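Local coordinates for DUF305 domain-containing protein (Deinococcus radiodurans R1, PDB 3BT5) that is of unknown function but folds as a bundle of four long helices with two short ones, probably related to the ferritin-like proteins, at residues A120-M125 and R136-I141; D29-M34 and S45-I50; M20-A25 and E74-E79; E89-G94 and M111-Q116. All coordinates share one frame; numbering follows the deposited sequence.

Contact 1 of 4, residues A120-M125 and R136-I141; sequences AMTLPM and RLARQI
Thr122 meets Ala138 methyl to methyl, the CB of each residue directed at the opposing segment and their CA atoms 5.8 Å apart. The touching branch of the threonine is CG2, which stands anti to its backbone N and points at the facing helix: Thr122 CG2 lies 3.5 Å from Ala138 CB and 3.4 Å from Ala138 O, so it packs on both side chain and backbone of that turn. The other branch, beside the backbone N (chi1 -57°), takes the hydroxyl toward the next turn, where Thr122 OG1 passes 3.7 Å from Ile141 CG2, the two side chains meeting at a slant. This is a methyl contact and not a bond; the hydroxyl is instead hydrogen-bonded to Ala118 O, one turn back, which satisfies a buried polar group. Met125 adds its base rather than its tip: Met125 CB is 4.3 Å from Ala138 CB, and the bent chain beyond it turns off toward Phe16 and Val134. No hydrogen bond joins the segments. The contact lies near the connection between helix 100-122 and helix 132-158; Phe16 and Met20 of helix 11-37 touch Thr122, and Gln57 of helix 41-68 touches Ile141, so all four long helices converge here.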
loop_
_atom_site.group_PDB
_atom_site.type_symbol
_atom_site.label_atom_id
_atom_site.label_comp_id
_atom_site.label_asym_id
_atom_site.label_seq_id
_atom_site.Cartn_x
_atom_site.Cartn_y
_atom_site.Cartn_z
ATOM N N ALA A 120 10.532 -0.175 -1.921
ATOM C CA ALA A 120 11.788 0.323 -1.366
ATOM C C ALA A 120 11.985 -0.057 0.117
ATOM O O ALA A 120 13.113 -0.223 0.590
ATOM C CB ALA A 120 11.869 1.827 -1.568
ATOM N N MET A 121 10.888 -0.185 0.863
ATOM C CA MET A 121 10.908 -0.649 2.258
ATOM C C MET A 121 11.193 -2.147 2.328
ATOM O O MET A 121 11.739 -2.659 3.312
ATOM C CB MET A 121 9.544 -0.363 2.920
ATOM C CG MET A 121 9.213 1.133 3.025
ATOM S SD MET A 121 7.521 1.605 3.443
ATOM C CE MET A 121 7.296 0.881 5.076
ATOM N N THR A 122 10.796 -2.855 1.285
ATOM C CA THR A 122 10.779 -4.304 1.343
ATOM C C THR A 122 12.044 -4.968 0.830
ATOM O O THR A 122 12.461 -6.013 1.351
ATOM C CB THR A 122 9.538 -4.824 0.645
ATOM O OG1 THR A 122 8.392 -4.232 1.276
ATOM C CG2 THR A 122 9.456 -6.311 0.754
ATOM N N LEU A 123 12.688 -4.355 -0.153
ATOM C CA LEU A 123 13.892 -4.964 -0.733
ATOM C C LEU A 123 14.954 -5.353 0.293
ATOM O O LEU A 123 15.512 -6.447 0.196
ATOM C CB LEU A 123 14.470 -4.073 -1.839
ATOM C CG LEU A 123 13.599 -4.051 -3.095
ATOM C CD1 LEU A 123 14.119 -3.007 -4.085
ATOM C CD2 LEU A 123 13.463 -5.433 -3.753
ATOM N N PRO A 124 15.241 -4.470 1.270
ATOM C CA PRO A 124 16.237 -4.851 2.292
ATOM C C PRO A 124 15.868 -6.082 3.126
ATOM O O PRO A 124 16.765 -6.736 3.685
ATOM C CB PRO A 124 16.317 -3.594 3.174
ATOM C CG PRO A 124 15.906 -2.465 2.243
ATOM C CD PRO A 124 14.766 -3.088 1.479
ATOM N N MET A 125 14.577 -6.406 3.212
ATOM C CA MET A 125 14.141 -7.580 3.970
ATOM C C MET A 125 14.328 -8.877 3.193
ATOM O O MET A 125 14.163 -9.966 3.752
ATOM C CB MET A 125 12.689 -7.432 4.449
ATOM C CG MET A 125 12.458 -6.142 5.221
ATOM S SD MET A 125 13.358 -6.096 6.784
ATOM C CE MET A 125 12.957 -7.738 7.328
ATOM N N ARG A 136 9.251 -14.686 2.748
ATOM C CA ARG A 136 8.175 -15.079 1.838
ATOM C C ARG A 136 7.226 -13.900 1.630
ATOM O O ARG A 136 6.897 -13.531 0.487
ATOM C CB ARG A 136 7.430 -16.295 2.404
ATOM C CG ARG A 136 6.397 -16.913 1.473
ATOM C CD ARG A 136 5.848 -18.233 2.029
ATOM N NE ARG A 136 5.190 -18.069 3.327
ATOM C CZ ARG A 136 5.634 -18.583 4.475
ATOM N NH1 ARG A 136 4.960 -18.375 5.602
ATOM N NH2 ARG A 136 6.748 -19.308 4.503
ATOM N N LEU A 137 6.791 -13.307 2.735
ATOM C CA LEU A 137 5.900 -12.132 2.692
ATOM C C LEU A 137 6.534 -11.000 1.889
ATOM O O LEU A 137 5.893 -10.366 1.030
ATOM C CB LEU A 137 5.636 -11.643 4.105
ATOM C CG LEU A 137 4.919 -10.291 4.204
ATOM C CD1 LEU A 137 3.479 -10.443 3.726
ATOM C CD2 LEU A 137 4.971 -9.726 5.640
ATOM N N ALA A 138 7.812 -10.755 2.152
ATOM C CA ALA A 138 8.521 -9.692 1.441
ATOM C C ALA A 138 8.520 -9.935 -0.069
ATOM O O ALA A 138 8.268 -9.018 -0.872
ATOM C CB ALA A 138 9.943 -9.568 1.957
ATOM N N ARG A 139 8.842 -11.157 -0.472
ATOM C CA ARG A 139 8.815 -11.472 -1.894
ATOM C C ARG A 139 7.421 -11.243 -2.488
ATOM O O ARG A 139 7.284 -10.649 -3.576
ATOM C CB ARG A 139 9.316 -12.903 -2.114
ATOM C CG ARG A 139 10.764 -13.065 -1.655
ATOM C CD ARG A 139 11.409 -14.382 -2.066
ATOM N NE ARG A 139 12.817 -14.405 -1.667
ATOM C CZ ARG A 139 13.803 -13.826 -2.352
ATOM N NH1 ARG A 139 13.545 -13.183 -3.484
ATOM N NH2 ARG A 139 15.054 -13.891 -1.908
ATOM N N GLN A 140 6.382 -11.690 -1.788
ATOM C CA GLN A 140 4.998 -11.488 -2.274
ATOM C C GLN A 140 4.643 -10.013 -2.427
ATOM O O GLN A 140 4.010 -9.605 -3.407
ATOM C CB GLN A 140 3.972 -12.188 -1.378
ATOM C CG GLN A 140 4.058 -13.714 -1.420
ATOM C CD GLN A 140 3.326 -14.377 -0.258
ATOM O OE1 GLN A 140 2.597 -13.722 0.492
ATOM N NE2 GLN A 140 3.528 -15.683 -0.100
ATOM N N ILE A 141 5.024 -9.213 -1.443
ATOM C CA ILE A 141 4.776 -7.778 -1.505
ATOM C C ILE A 141 5.438 -7.168 -2.737
ATOM O O ILE A 141 4.786 -6.433 -3.496
ATOM C CB ILE A 141 5.259 -7.066 -0.222
ATOM C CG1 ILE A 141 4.365 -7.443 0.964
ATOM C CG2 ILE A 141 5.329 -5.542 -0.435
ATOM C CD1 ILE A 141 4.923 -7.018 2.320
#

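Contact 2 of 4, residues D29-M34 and S45-I50; sequences DLAAPM and SLALDI
Ala31 sets its single methyl against Ala47, with Ala31 CB 4.1 Å from Ala47 CB and 3.9 Å from Ala47 O. The methyl therefore rests partly on a backbone carbonyl of the facing helix as well as on its side chain. Such an approach needs close backbones, and the CA atoms of Ala31 and Ala47 are indeed only 5.2 Å apart, with the two segments running in opposite directions. One turn on, Met34 brings a second carbon to the same methyl: Met34 CB lies 4.0 Å from Ala47 CB. The Ala47 methyl thus sits in the notch between Ala31 and Met34, touching both. Met34 contributes no more than its base. With CG anti to the carbonyl carbon (chi1 -67°) and further bends at chi2 and chi3, its thioether swings away to Glu104 and Phe107 of helix 100-122. Segment 29-34 is kinked where Pro33 lacks an N-H for the preceding turn, and Met34 N makes a weak bond to Ala31 O, 3.0 Å long. The pair joins helices 11-37 and 41-68, which are linked by a short turn, while Leu46 and Ile50 pack on helix 132-158. All three touching residues are buried, and nothing polar is exchanged across them; the two helices are held here by dispersion and burial of small apolar groups, without a directional bond to fix their register.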
loop_
_atom_site.group_PDB
_atom_site.type_symbol
_atom_site.label_atom_id
_atom_site.label_comp_id
_atom_site.label_asym_id
_atom_site.label_seq_id
_atom_site.Cartn_x
_atom_site.Cartn_y
_atom_site.Cartn_z
ATOM N N ASP A 29 -7.731 3.548 1.853
ATOM C CA ASP A 29 -8.194 4.940 1.951
ATOM C C ASP A 29 -8.130 5.613 0.573
ATOM O O ASP A 29 -8.924 6.497 0.274
ATOM C CB ASP A 29 -7.292 5.767 2.891
ATOM C CG ASP A 29 -7.403 5.368 4.348
ATOM O OD1 ASP A 29 -8.437 4.810 4.732
ATOM O OD2 ASP A 29 -6.435 5.630 5.105
ATOM N N LEU A 30 -7.145 5.235 -0.231
ATOM C CA LEU A 30 -7.016 5.802 -1.563
ATOM C C LEU A 30 -8.067 5.207 -2.509
ATOM O O LEU A 30 -8.598 5.894 -3.386
ATOM C CB LEU A 30 -5.606 5.565 -2.109
ATOM C CG LEU A 30 -4.459 6.248 -1.370
ATOM C CD1 LEU A 30 -3.127 5.731 -1.917
ATOM C CD2 LEU A 30 -4.557 7.753 -1.533
ATOM N N ALA A 31 -8.354 3.915 -2.362
ATOM C CA ALA A 31 -9.304 3.270 -3.280
ATOM C C ALA A 31 -10.759 3.687 -3.033
ATOM O O ALA A 31 -11.575 3.739 -3.967
ATOM C CB ALA A 31 -9.164 1.757 -3.174
ATOM N N ALA A 32 -11.102 3.934 -1.773
ATOM C CA ALA A 32 -12.495 4.207 -1.410
ATOM C C ALA A 32 -13.143 5.340 -2.240
ATOM O O ALA A 32 -14.237 5.150 -2.799
ATOM C CB ALA A 32 -12.623 4.475 0.090
ATOM N N PRO A 33 -12.492 6.516 -2.335
ATOM C CA PRO A 33 -13.118 7.570 -3.153
ATOM C C PRO A 33 -13.279 7.225 -4.638
ATOM O O PRO A 33 -14.174 7.761 -5.299
ATOM C CB PRO A 33 -12.195 8.786 -2.945
ATOM C CG PRO A 33 -10.976 8.270 -2.297
ATOM C CD PRO A 33 -11.266 6.978 -1.648
ATOM N N MET A 34 -12.456 6.331 -5.175
ATOM C CA MET A 34 -12.662 5.905 -6.575
ATOM C C MET A 34 -13.925 5.083 -6.723
ATOM O O MET A 34 -14.668 5.227 -7.703
ATOM C CB MET A 34 -11.474 5.101 -7.106
ATOM C CG MET A 34 -10.206 5.921 -7.242
ATOM S SD MET A 34 -10.382 7.346 -8.385
ATOM C CE MET A 34 -10.680 8.701 -7.217
ATOM N N SER A 45 -12.468 -0.960 -11.494
ATOM C CA SER A 45 -12.003 -2.350 -11.502
ATOM C C SER A 45 -10.626 -2.432 -10.856
ATOM O O SER A 45 -10.339 -3.290 -10.018
ATOM C CB SER A 45 -11.908 -2.869 -12.941
ATOM O OG SER A 45 -13.198 -3.067 -13.501
ATOM N N LEU A 46 -9.763 -1.520 -11.264
ATOM C CA LEU A 46 -8.424 -1.484 -10.748
ATOM C C LEU A 46 -8.417 -1.178 -9.235
ATOM O O LEU A 46 -7.687 -1.821 -8.461
ATOM C CB LEU A 46 -7.627 -0.467 -11.559
ATOM C CG LEU A 46 -6.168 -0.283 -11.161
ATOM C CD1 LEU A 46 -5.363 -1.596 -11.183
ATOM C CD2 LEU A 46 -5.543 0.784 -12.046
ATOM N N ALA A 47 -9.214 -0.201 -8.796
ATOM C CA ALA A 47 -9.290 0.131 -7.376
ATOM C C ALA A 47 -9.743 -1.075 -6.533
ATOM O O ALA A 47 -9.167 -1.372 -5.471
ATOM C CB ALA A 47 -10.189 1.363 -7.151
ATOM N N LEU A 48 -10.748 -1.795 -7.026
ATOM C CA LEU A 48 -11.232 -2.988 -6.335
ATOM C C LEU A 48 -10.143 -4.056 -6.201
ATOM O O LEU A 48 -9.951 -4.666 -5.128
ATOM C CB LEU A 48 -12.417 -3.578 -7.132
ATOM C CG LEU A 48 -13.739 -2.828 -7.027
ATOM C CD1 LEU A 48 -14.682 -3.137 -8.200
ATOM C CD2 LEU A 48 -14.395 -3.163 -5.702
ATOM N N ASP A 49 -9.432 -4.283 -7.296
ATOM C CA ASP A 49 -8.395 -5.303 -7.329
ATOM C C ASP A 49 -7.279 -4.953 -6.353
ATOM O O ASP A 49 -6.751 -5.822 -5.659
ATOM C CB ASP A 49 -7.830 -5.440 -8.734
ATOM C CG ASP A 49 -8.793 -6.119 -9.685
ATOM O OD1 ASP A 49 -9.810 -6.672 -9.218
ATOM O OD2 ASP A 49 -8.525 -6.092 -10.894
ATOM N N ILE A 50 -6.917 -3.668 -6.290
ATOM C CA ILE A 50 -5.846 -3.292 -5.369
ATOM C C ILE A 50 -6.311 -3.433 -3.925
ATOM O O ILE A 50 -5.552 -3.870 -3.049
ATOM C CB ILE A 50 -5.353 -1.849 -5.675
ATOM C CG1 ILE A 50 -4.686 -1.801 -7.061
ATOM C CG2 ILE A 50 -4.426 -1.352 -4.557
ATOM C CD1 ILE A 50 -4.482 -0.363 -7.603
#

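Contact 3 of 4, residues M20-A25 and E74-E79; sequences MLQHHA and EPISPE
Gln22 leaves helix 11-37 with CB pointing at the loop of residues 74-77, and most of its side chain finds a partner there. Gln22 CB packs 3.9 Å from Ile76 CD1. CG stands anti to the carbonyl carbon (chi1 -72°), and the chain stays extended beyond it, which carries the amide alongside Ile76, the two side chains running past each other in opposite directions. Gln22 CD is 4.0 Å from Ile76 CG1, giving the amide an aliphatic neighbour. At the tip, both polar atoms are used. Gln22 OE1 accepts the N-H of Ile76, N to OE1 3.2 Å, on a lone pair in the carbonyl plane. Gln22 NE2 gives a straighter bond (164°) to Glu74 O at 3.0 Å; the acceptor lies almost in the glutamine amide plane, whereas the nitrogen sits above the Glu74 carbonyl plane, 55° out of it. Pro75, between the two backbone groups, has no N-H to offer. With an alanine here, Glu74 O and Ile76 N would probably lose their mates from helix 11-37, and this loop would be freer to move. Just beyond, Ser77 N-caps the short helix 78-83 through His80 N. With one donor and one acceptor gripping a backbone O and a backbone N two residues apart, the amide's rotation about its last bond is probably fixed, and a side chain does for this extended loop what a neighbouring strand might do.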
loop_
_atom_site.group_PDB
_atom_site.type_symbol
_atom_site.label_atom_id
_atom_site.label_comp_id
_atom_site.label_asym_id
_atom_site.label_seq_id
_atom_site.Cartn_x
_atom_site.Cartn_y
_atom_site.Cartn_z
ATOM N N MET A 20 4.537 -1.940 7.458
ATOM C CA MET A 20 3.892 -2.324 6.202
ATOM C C MET A 20 2.389 -2.493 6.384
ATOM O O MET A 20 1.616 -2.241 5.464
ATOM C CB MET A 20 4.511 -3.601 5.645
ATOM C CG MET A 20 4.102 -3.894 4.243
ATOM S SD MET A 20 4.550 -2.616 3.028
ATOM C CE MET A 20 6.340 -2.731 3.116
ATOM N N LEU A 21 1.959 -2.900 7.580
ATOM C CA LEU A 21 0.526 -3.074 7.804
ATOM C C LEU A 21 -0.154 -1.705 7.685
ATOM O O LEU A 21 -1.210 -1.577 7.050
ATOM C CB LEU A 21 0.289 -3.733 9.162
ATOM C CG LEU A 21 -1.170 -3.951 9.570
ATOM C CD1 LEU A 21 -1.916 -4.782 8.558
ATOM C CD2 LEU A 21 -1.189 -4.639 10.942
ATOM N N GLN A 22 0.443 -0.680 8.278
ATOM C CA GLN A 22 -0.134 0.657 8.175
ATOM C C GLN A 22 -0.022 1.201 6.745
ATOM O O GLN A 22 -0.913 1.911 6.237
ATOM C CB GLN A 22 0.613 1.601 9.123
ATOM C CG GLN A 22 0.313 1.376 10.582
ATOM C CD GLN A 22 0.973 2.442 11.438
ATOM O OE1 GLN A 22 0.883 3.642 11.149
ATOM N NE2 GLN A 22 1.675 2.016 12.458
ATOM N N HIS A 23 1.083 0.898 6.090
ATOM C CA HIS A 23 1.292 1.351 4.705
ATOM C C HIS A 23 0.208 0.744 3.796
ATOM O O HIS A 23 -0.460 1.455 3.020
ATOM C CB HIS A 23 2.678 0.888 4.280
ATOM C CG HIS A 23 3.260 1.645 3.125
ATOM N ND1 HIS A 23 2.974 1.374 1.799
ATOM C CD2 HIS A 23 4.144 2.671 3.116
ATOM C CE1 HIS A 23 3.640 2.211 1.028
ATOM N NE2 HIS A 23 4.362 3.006 1.804
ATOM N N HIS A 24 -0.017 -0.569 3.909
ATOM C CA HIS A 24 -1.059 -1.205 3.124
ATOM C C HIS A 24 -2.426 -0.623 3.447
ATOM O O HIS A 24 -3.278 -0.482 2.538
ATOM C CB HIS A 24 -1.086 -2.700 3.425
ATOM C CG HIS A 24 -0.190 -3.529 2.552
ATOM N ND1 HIS A 24 1.096 -3.163 2.202
ATOM C CD2 HIS A 24 -0.411 -4.740 1.979
ATOM C CE1 HIS A 24 1.618 -4.110 1.434
ATOM N NE2 HIS A 24 0.728 -5.078 1.293
ATOM N N ALA A 25 -2.691 -0.339 4.718
ATOM C CA ALA A 25 -4.007 0.166 5.076
ATOM C C ALA A 25 -4.350 1.423 4.290
ATOM O O ALA A 25 -5.527 1.660 3.952
ATOM C CB ALA A 25 -4.108 0.440 6.557
ATOM N N GLU A 74 3.120 1.951 16.692
ATOM C CA GLU A 74 2.731 3.338 16.922
ATOM C C GLU A 74 2.472 3.964 15.549
ATOM O O GLU A 74 3.085 3.564 14.557
ATOM C CB GLU A 74 3.875 4.074 17.611
ATOM C CG GLU A 74 4.762 3.148 18.456
ATOM C CD GLU A 74 5.820 2.427 17.626
ATOM O OE1 GLU A 74 5.831 1.177 17.616
ATOM O OE2 GLU A 74 6.638 3.115 16.979
ATOM N N PRO A 75 1.558 4.943 15.473
ATOM C CA PRO A 75 1.329 5.574 14.173
ATOM C C PRO A 75 2.622 6.145 13.552
ATOM O O PRO A 75 3.523 6.638 14.256
ATOM C CB PRO A 75 0.330 6.695 14.495
ATOM C CG PRO A 75 -0.342 6.256 15.766
ATOM C CD PRO A 75 0.697 5.501 16.534
ATOM N N ILE A 76 2.729 6.045 12.232
ATOM C CA ILE A 76 3.826 6.699 11.497
ATOM C C ILE A 76 3.606 8.229 11.482
ATOM O O ILE A 76 2.462 8.674 11.337
ATOM C CB ILE A 76 3.884 6.140 10.087
ATOM C CG1 ILE A 76 4.141 4.611 10.152
ATOM C CG2 ILE A 76 4.948 6.891 9.275
ATOM C CD1 ILE A 76 3.806 3.903 8.846
ATOM N N SER A 77 4.680 9.015 11.685
ATOM C CA SER A 77 4.622 10.497 11.587
ATOM C C SER A 77 4.393 10.985 10.175
ATOM O O SER A 77 4.796 10.312 9.233
ATOM C CB SER A 77 5.948 11.114 12.024
ATOM O OG SER A 77 6.995 10.968 11.060
ATOM N N PRO A 78 3.754 12.164 10.017
ATOM C CA PRO A 78 3.545 12.666 8.646
ATOM C C PRO A 78 4.806 12.721 7.775
ATOM O O PRO A 78 4.758 12.301 6.617
ATOM C CB PRO A 78 2.931 14.065 8.872
ATOM C CG PRO A 78 2.167 13.889 10.153
ATOM C CD PRO A 78 3.121 13.044 11.017
ATOM N N GLU A 79 5.932 13.218 8.315
ATOM C CA GLU A 79 7.131 13.317 7.483
ATOM C C GLU A 79 7.633 11.934 7.070
ATOM O O GLU A 79 8.045 11.693 5.923
ATOM C CB GLU A 79 8.254 14.016 8.244
ATOM C CG GLU A 79 9.544 14.196 7.441
ATOM C CD GLU A 79 10.774 14.534 8.299
ATOM O OE1 GLU A 79 10.745 14.314 9.536
ATOM O OE2 GLU A 79 11.783 15.010 7.726
#

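Contact 4 of 4, residues E89-G94 and M111-Q116; sequences EAEVAG and MIRHHQ
Glu91 of helix 89-97 and Arg113 of helix 100-122 form a salt bridge, which carries the contact. Arg113 NH2 reaches Glu91 OE1 at 2.8 Å, on the syn side but 34° out of the carboxylate plane, while Arg113 NH1 makes a weak second bond to Glu91 OE2 at 3.3 Å. The carboxylate meets the edge of the guanidinium close to its plane, and the two groups are turned 29° apart. Arg113 is modelled in two conformers, and this grip belongs to one. Among further hydrogen bonds, Glu91 OE1 also accepts the N-H of Ser88, just before its helix. The Arg113 guanidinium would probably lose its carboxylate, and Ser88 N this acceptor, if an alanine stood in place of Glu91. Within segment 111-116, the rings of His114 and His115 meet edge to edge in plane and share a hydrogen bond, His114 ND1 to His115 ND1 3.0 Å. Their other nitrogens face partners on two further helices: His114 NE2 bonds His23 O and His115 NE2 bonds Glu148 OE1. Histidines thus line the interior face of helix 100-122, whereas the salt bridge pins a short helix against the outside of a four-helix bundle of up-down-down-up order, consistent with a ferritin-like fold.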
loop_
_atom_site.group_PDB
_atom_site.type_symbol
_atom_site.label_atom_id
_atom_site.label_comp_id
_atom_site.label_asym_id
_atom_site.label_seq_id
_atom_site.Cartn_x
_atom_site.Cartn_y
_atom_site.Cartn_z
ATOM N N GLU A 89 -2.339 13.748 4.249
ATOM C CA GLU A 89 -3.703 14.046 4.587
ATOM C C GLU A 89 -4.431 14.833 3.472
ATOM O O GLU A 89 -5.549 14.485 3.047
ATOM C CB GLU A 89 -3.670 14.815 5.922
ATOM C CG GLU A 89 -4.982 15.200 6.511
ATOM C CD GLU A 89 -4.820 15.655 7.971
ATOM O OE1 GLU A 89 -5.127 14.871 8.891
ATOM O OE2 GLU A 89 -4.329 16.773 8.187
ATOM N N ALA A 90 -3.799 15.906 3.008
ATOM C CA ALA A 90 -4.350 16.710 1.925
ATOM C C ALA A 90 -4.497 15.907 0.635
ATOM O O ALA A 90 -5.532 16.018 -0.068
ATOM C CB ALA A 90 -3.503 17.930 1.680
ATOM N N GLU A 91 -3.482 15.108 0.306
ATOM C CA GLU A 91 -3.532 14.358 -0.950
ATOM C C GLU A 91 -4.677 13.364 -0.940
ATOM O O GLU A 91 -5.363 13.170 -1.955
ATOM C CB GLU A 91 -2.188 13.662 -1.194
ATOM C CG GLU A 91 -1.109 14.639 -1.648
ATOM C CD GLU A 91 0.267 14.023 -1.719
ATOM O OE1 GLU A 91 0.568 13.109 -0.924
ATOM O OE2 GLU A 91 1.076 14.479 -2.555
ATOM N N VAL A 92 -4.865 12.677 0.186
ATOM C CA VAL A 92 -5.987 11.739 0.260
ATOM C C VAL A 92 -7.305 12.506 0.104
ATOM O O VAL A 92 -8.204 12.085 -0.642
ATOM C CB VAL A 92 -5.991 10.968 1.605
ATOM C CG1 VAL A 92 -7.275 10.139 1.735
ATOM C CG2 VAL A 92 -4.729 10.078 1.687
ATOM N N ALA A 93 -7.438 13.655 0.794
ATOM C CA ALA A 93 -8.665 14.453 0.667
ATOM C C ALA A 93 -8.938 14.905 -0.782
ATOM O O ALA A 93 -10.105 15.032 -1.191
ATOM C CB ALA A 93 -8.599 15.641 1.599
ATOM N N GLY A 94 -7.883 15.152 -1.560
ATOM C CA GLY A 94 -8.038 15.593 -2.947
ATOM C C GLY A 94 -8.833 14.598 -3.753
ATOM O O GLY A 94 -9.542 14.970 -4.679
ATOM N N MET A 111 -1.121 6.199 -5.864
ATOM C CA MET A 111 -0.955 4.774 -5.590
ATOM C C MET A 111 0.355 4.250 -6.171
ATOM O O MET A 111 0.988 3.388 -5.569
ATOM C CB MET A 111 -2.144 3.972 -6.121
ATOM C CG MET A 111 -2.146 2.515 -5.641
ATOM S SD MET A 111 -2.638 2.306 -3.892
ATOM C CE MET A 111 -4.402 2.592 -4.045
ATOM N N ILE A 112 0.777 4.767 -7.324
ATOM C CA ILE A 112 2.091 4.389 -7.832
ATOM C C ILE A 112 3.204 4.771 -6.858
ATOM O O ILE A 112 4.070 3.953 -6.559
ATOM C CB ILE A 112 2.366 4.992 -9.241
ATOM C CG1 ILE A 112 1.476 4.316 -10.293
ATOM C CG2 ILE A 112 3.868 4.901 -9.595
ATOM C CD1 ILE A 112 1.373 5.146 -11.598
ATOM N N ARG A 113 3.183 6.002 -6.350
ATOM C CA ARG A 113 4.246 6.428 -5.450
ATOM C C ARG A 113 4.207 5.606 -4.162
ATOM O O ARG A 113 5.253 5.215 -3.613
ATOM C CB ARG A 113 4.121 7.936 -5.168
ATOM C CG ARG A 113 5.326 8.543 -4.432
ATOM C CD ARG A 113 5.062 9.998 -4.054
ATOM N NE ARG A 113 3.938 10.100 -3.134
ATOM C CZ ARG A 113 3.212 11.192 -2.904
ATOM N NH1 ARG A 113 3.415 12.329 -3.561
ATOM N NH2 ARG A 113 2.260 11.135 -2.033
ATOM N N HIS A 114 3.000 5.341 -3.692
ATOM C CA HIS A 114 2.774 4.504 -2.535
ATOM C C HIS A 114 3.414 3.123 -2.727
ATOM O O HIS A 114 4.176 2.635 -1.868
ATOM C CB HIS A 114 1.265 4.424 -2.329
ATOM C CG HIS A 114 0.804 3.395 -1.366
ATOM N ND1 HIS A 114 0.708 2.063 -1.697
ATOM C CD2 HIS A 114 0.385 3.504 -0.076
ATOM C CE1 HIS A 114 0.252 1.389 -0.656
ATOM N NE2 HIS A 114 0.044 2.243 0.339
ATOM N N HIS A 115 3.151 2.497 -3.869
ATOM C CA HIS A 115 3.698 1.177 -4.126
ATOM C C HIS A 115 5.223 1.213 -4.306
ATOM O O HIS A 115 5.915 0.287 -3.898
ATOM C CB HIS A 115 3.057 0.612 -5.403
ATOM C CG HIS A 115 1.704 -0.008 -5.194
ATOM N ND1 HIS A 115 0.845 0.373 -4.172
ATOM C CD2 HIS A 115 1.077 -1.007 -5.863
ATOM C CE1 HIS A 115 -0.244 -0.383 -4.219
ATOM N NE2 HIS A 115 -0.137 -1.219 -5.252
ATOM N N GLN A 116 5.748 2.266 -4.917
ATOM C CA GLN A 116 7.199 2.418 -5.017
ATOM C C GLN A 116 7.814 2.484 -3.629
ATOM O O GLN A 116 8.878 1.921 -3.405
ATOM C CB GLN A 116 7.575 3.648 -5.861
ATOM C CG GLN A 116 7.173 3.470 -7.321
ATOM C CD GLN A 116 7.268 4.742 -8.129
ATOM O OE1 GLN A 116 7.087 5.832 -7.598
ATOM N NE2 GLN A 116 7.499 4.605 -9.437
#

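Contacts 1 and 2 lie on opposite sides of the chain's centre, with centres 22 Å apart, and each joins two successive long helices: 100-122 with 132-158 and 11-37 with 41-68. Along the chain, contact 2 falls within the span bracketed by contact 3; contact 4 follows, then contact 1. Contact 3 touches contact 1, 16 Å away between centres, through packing of helices 11-37 and 100-122; contacts 2 and 4, 12 Å apart, meet through Leu30 with Met111 and Val92. Contacts 3 and 4 are tied through histidines in the bundle interior. Contacts 1 and 2 thus hold the two ends of the bundle while 3 and 4 dock the long connection along its side, consistent with a ferritin-like fold of unknown function.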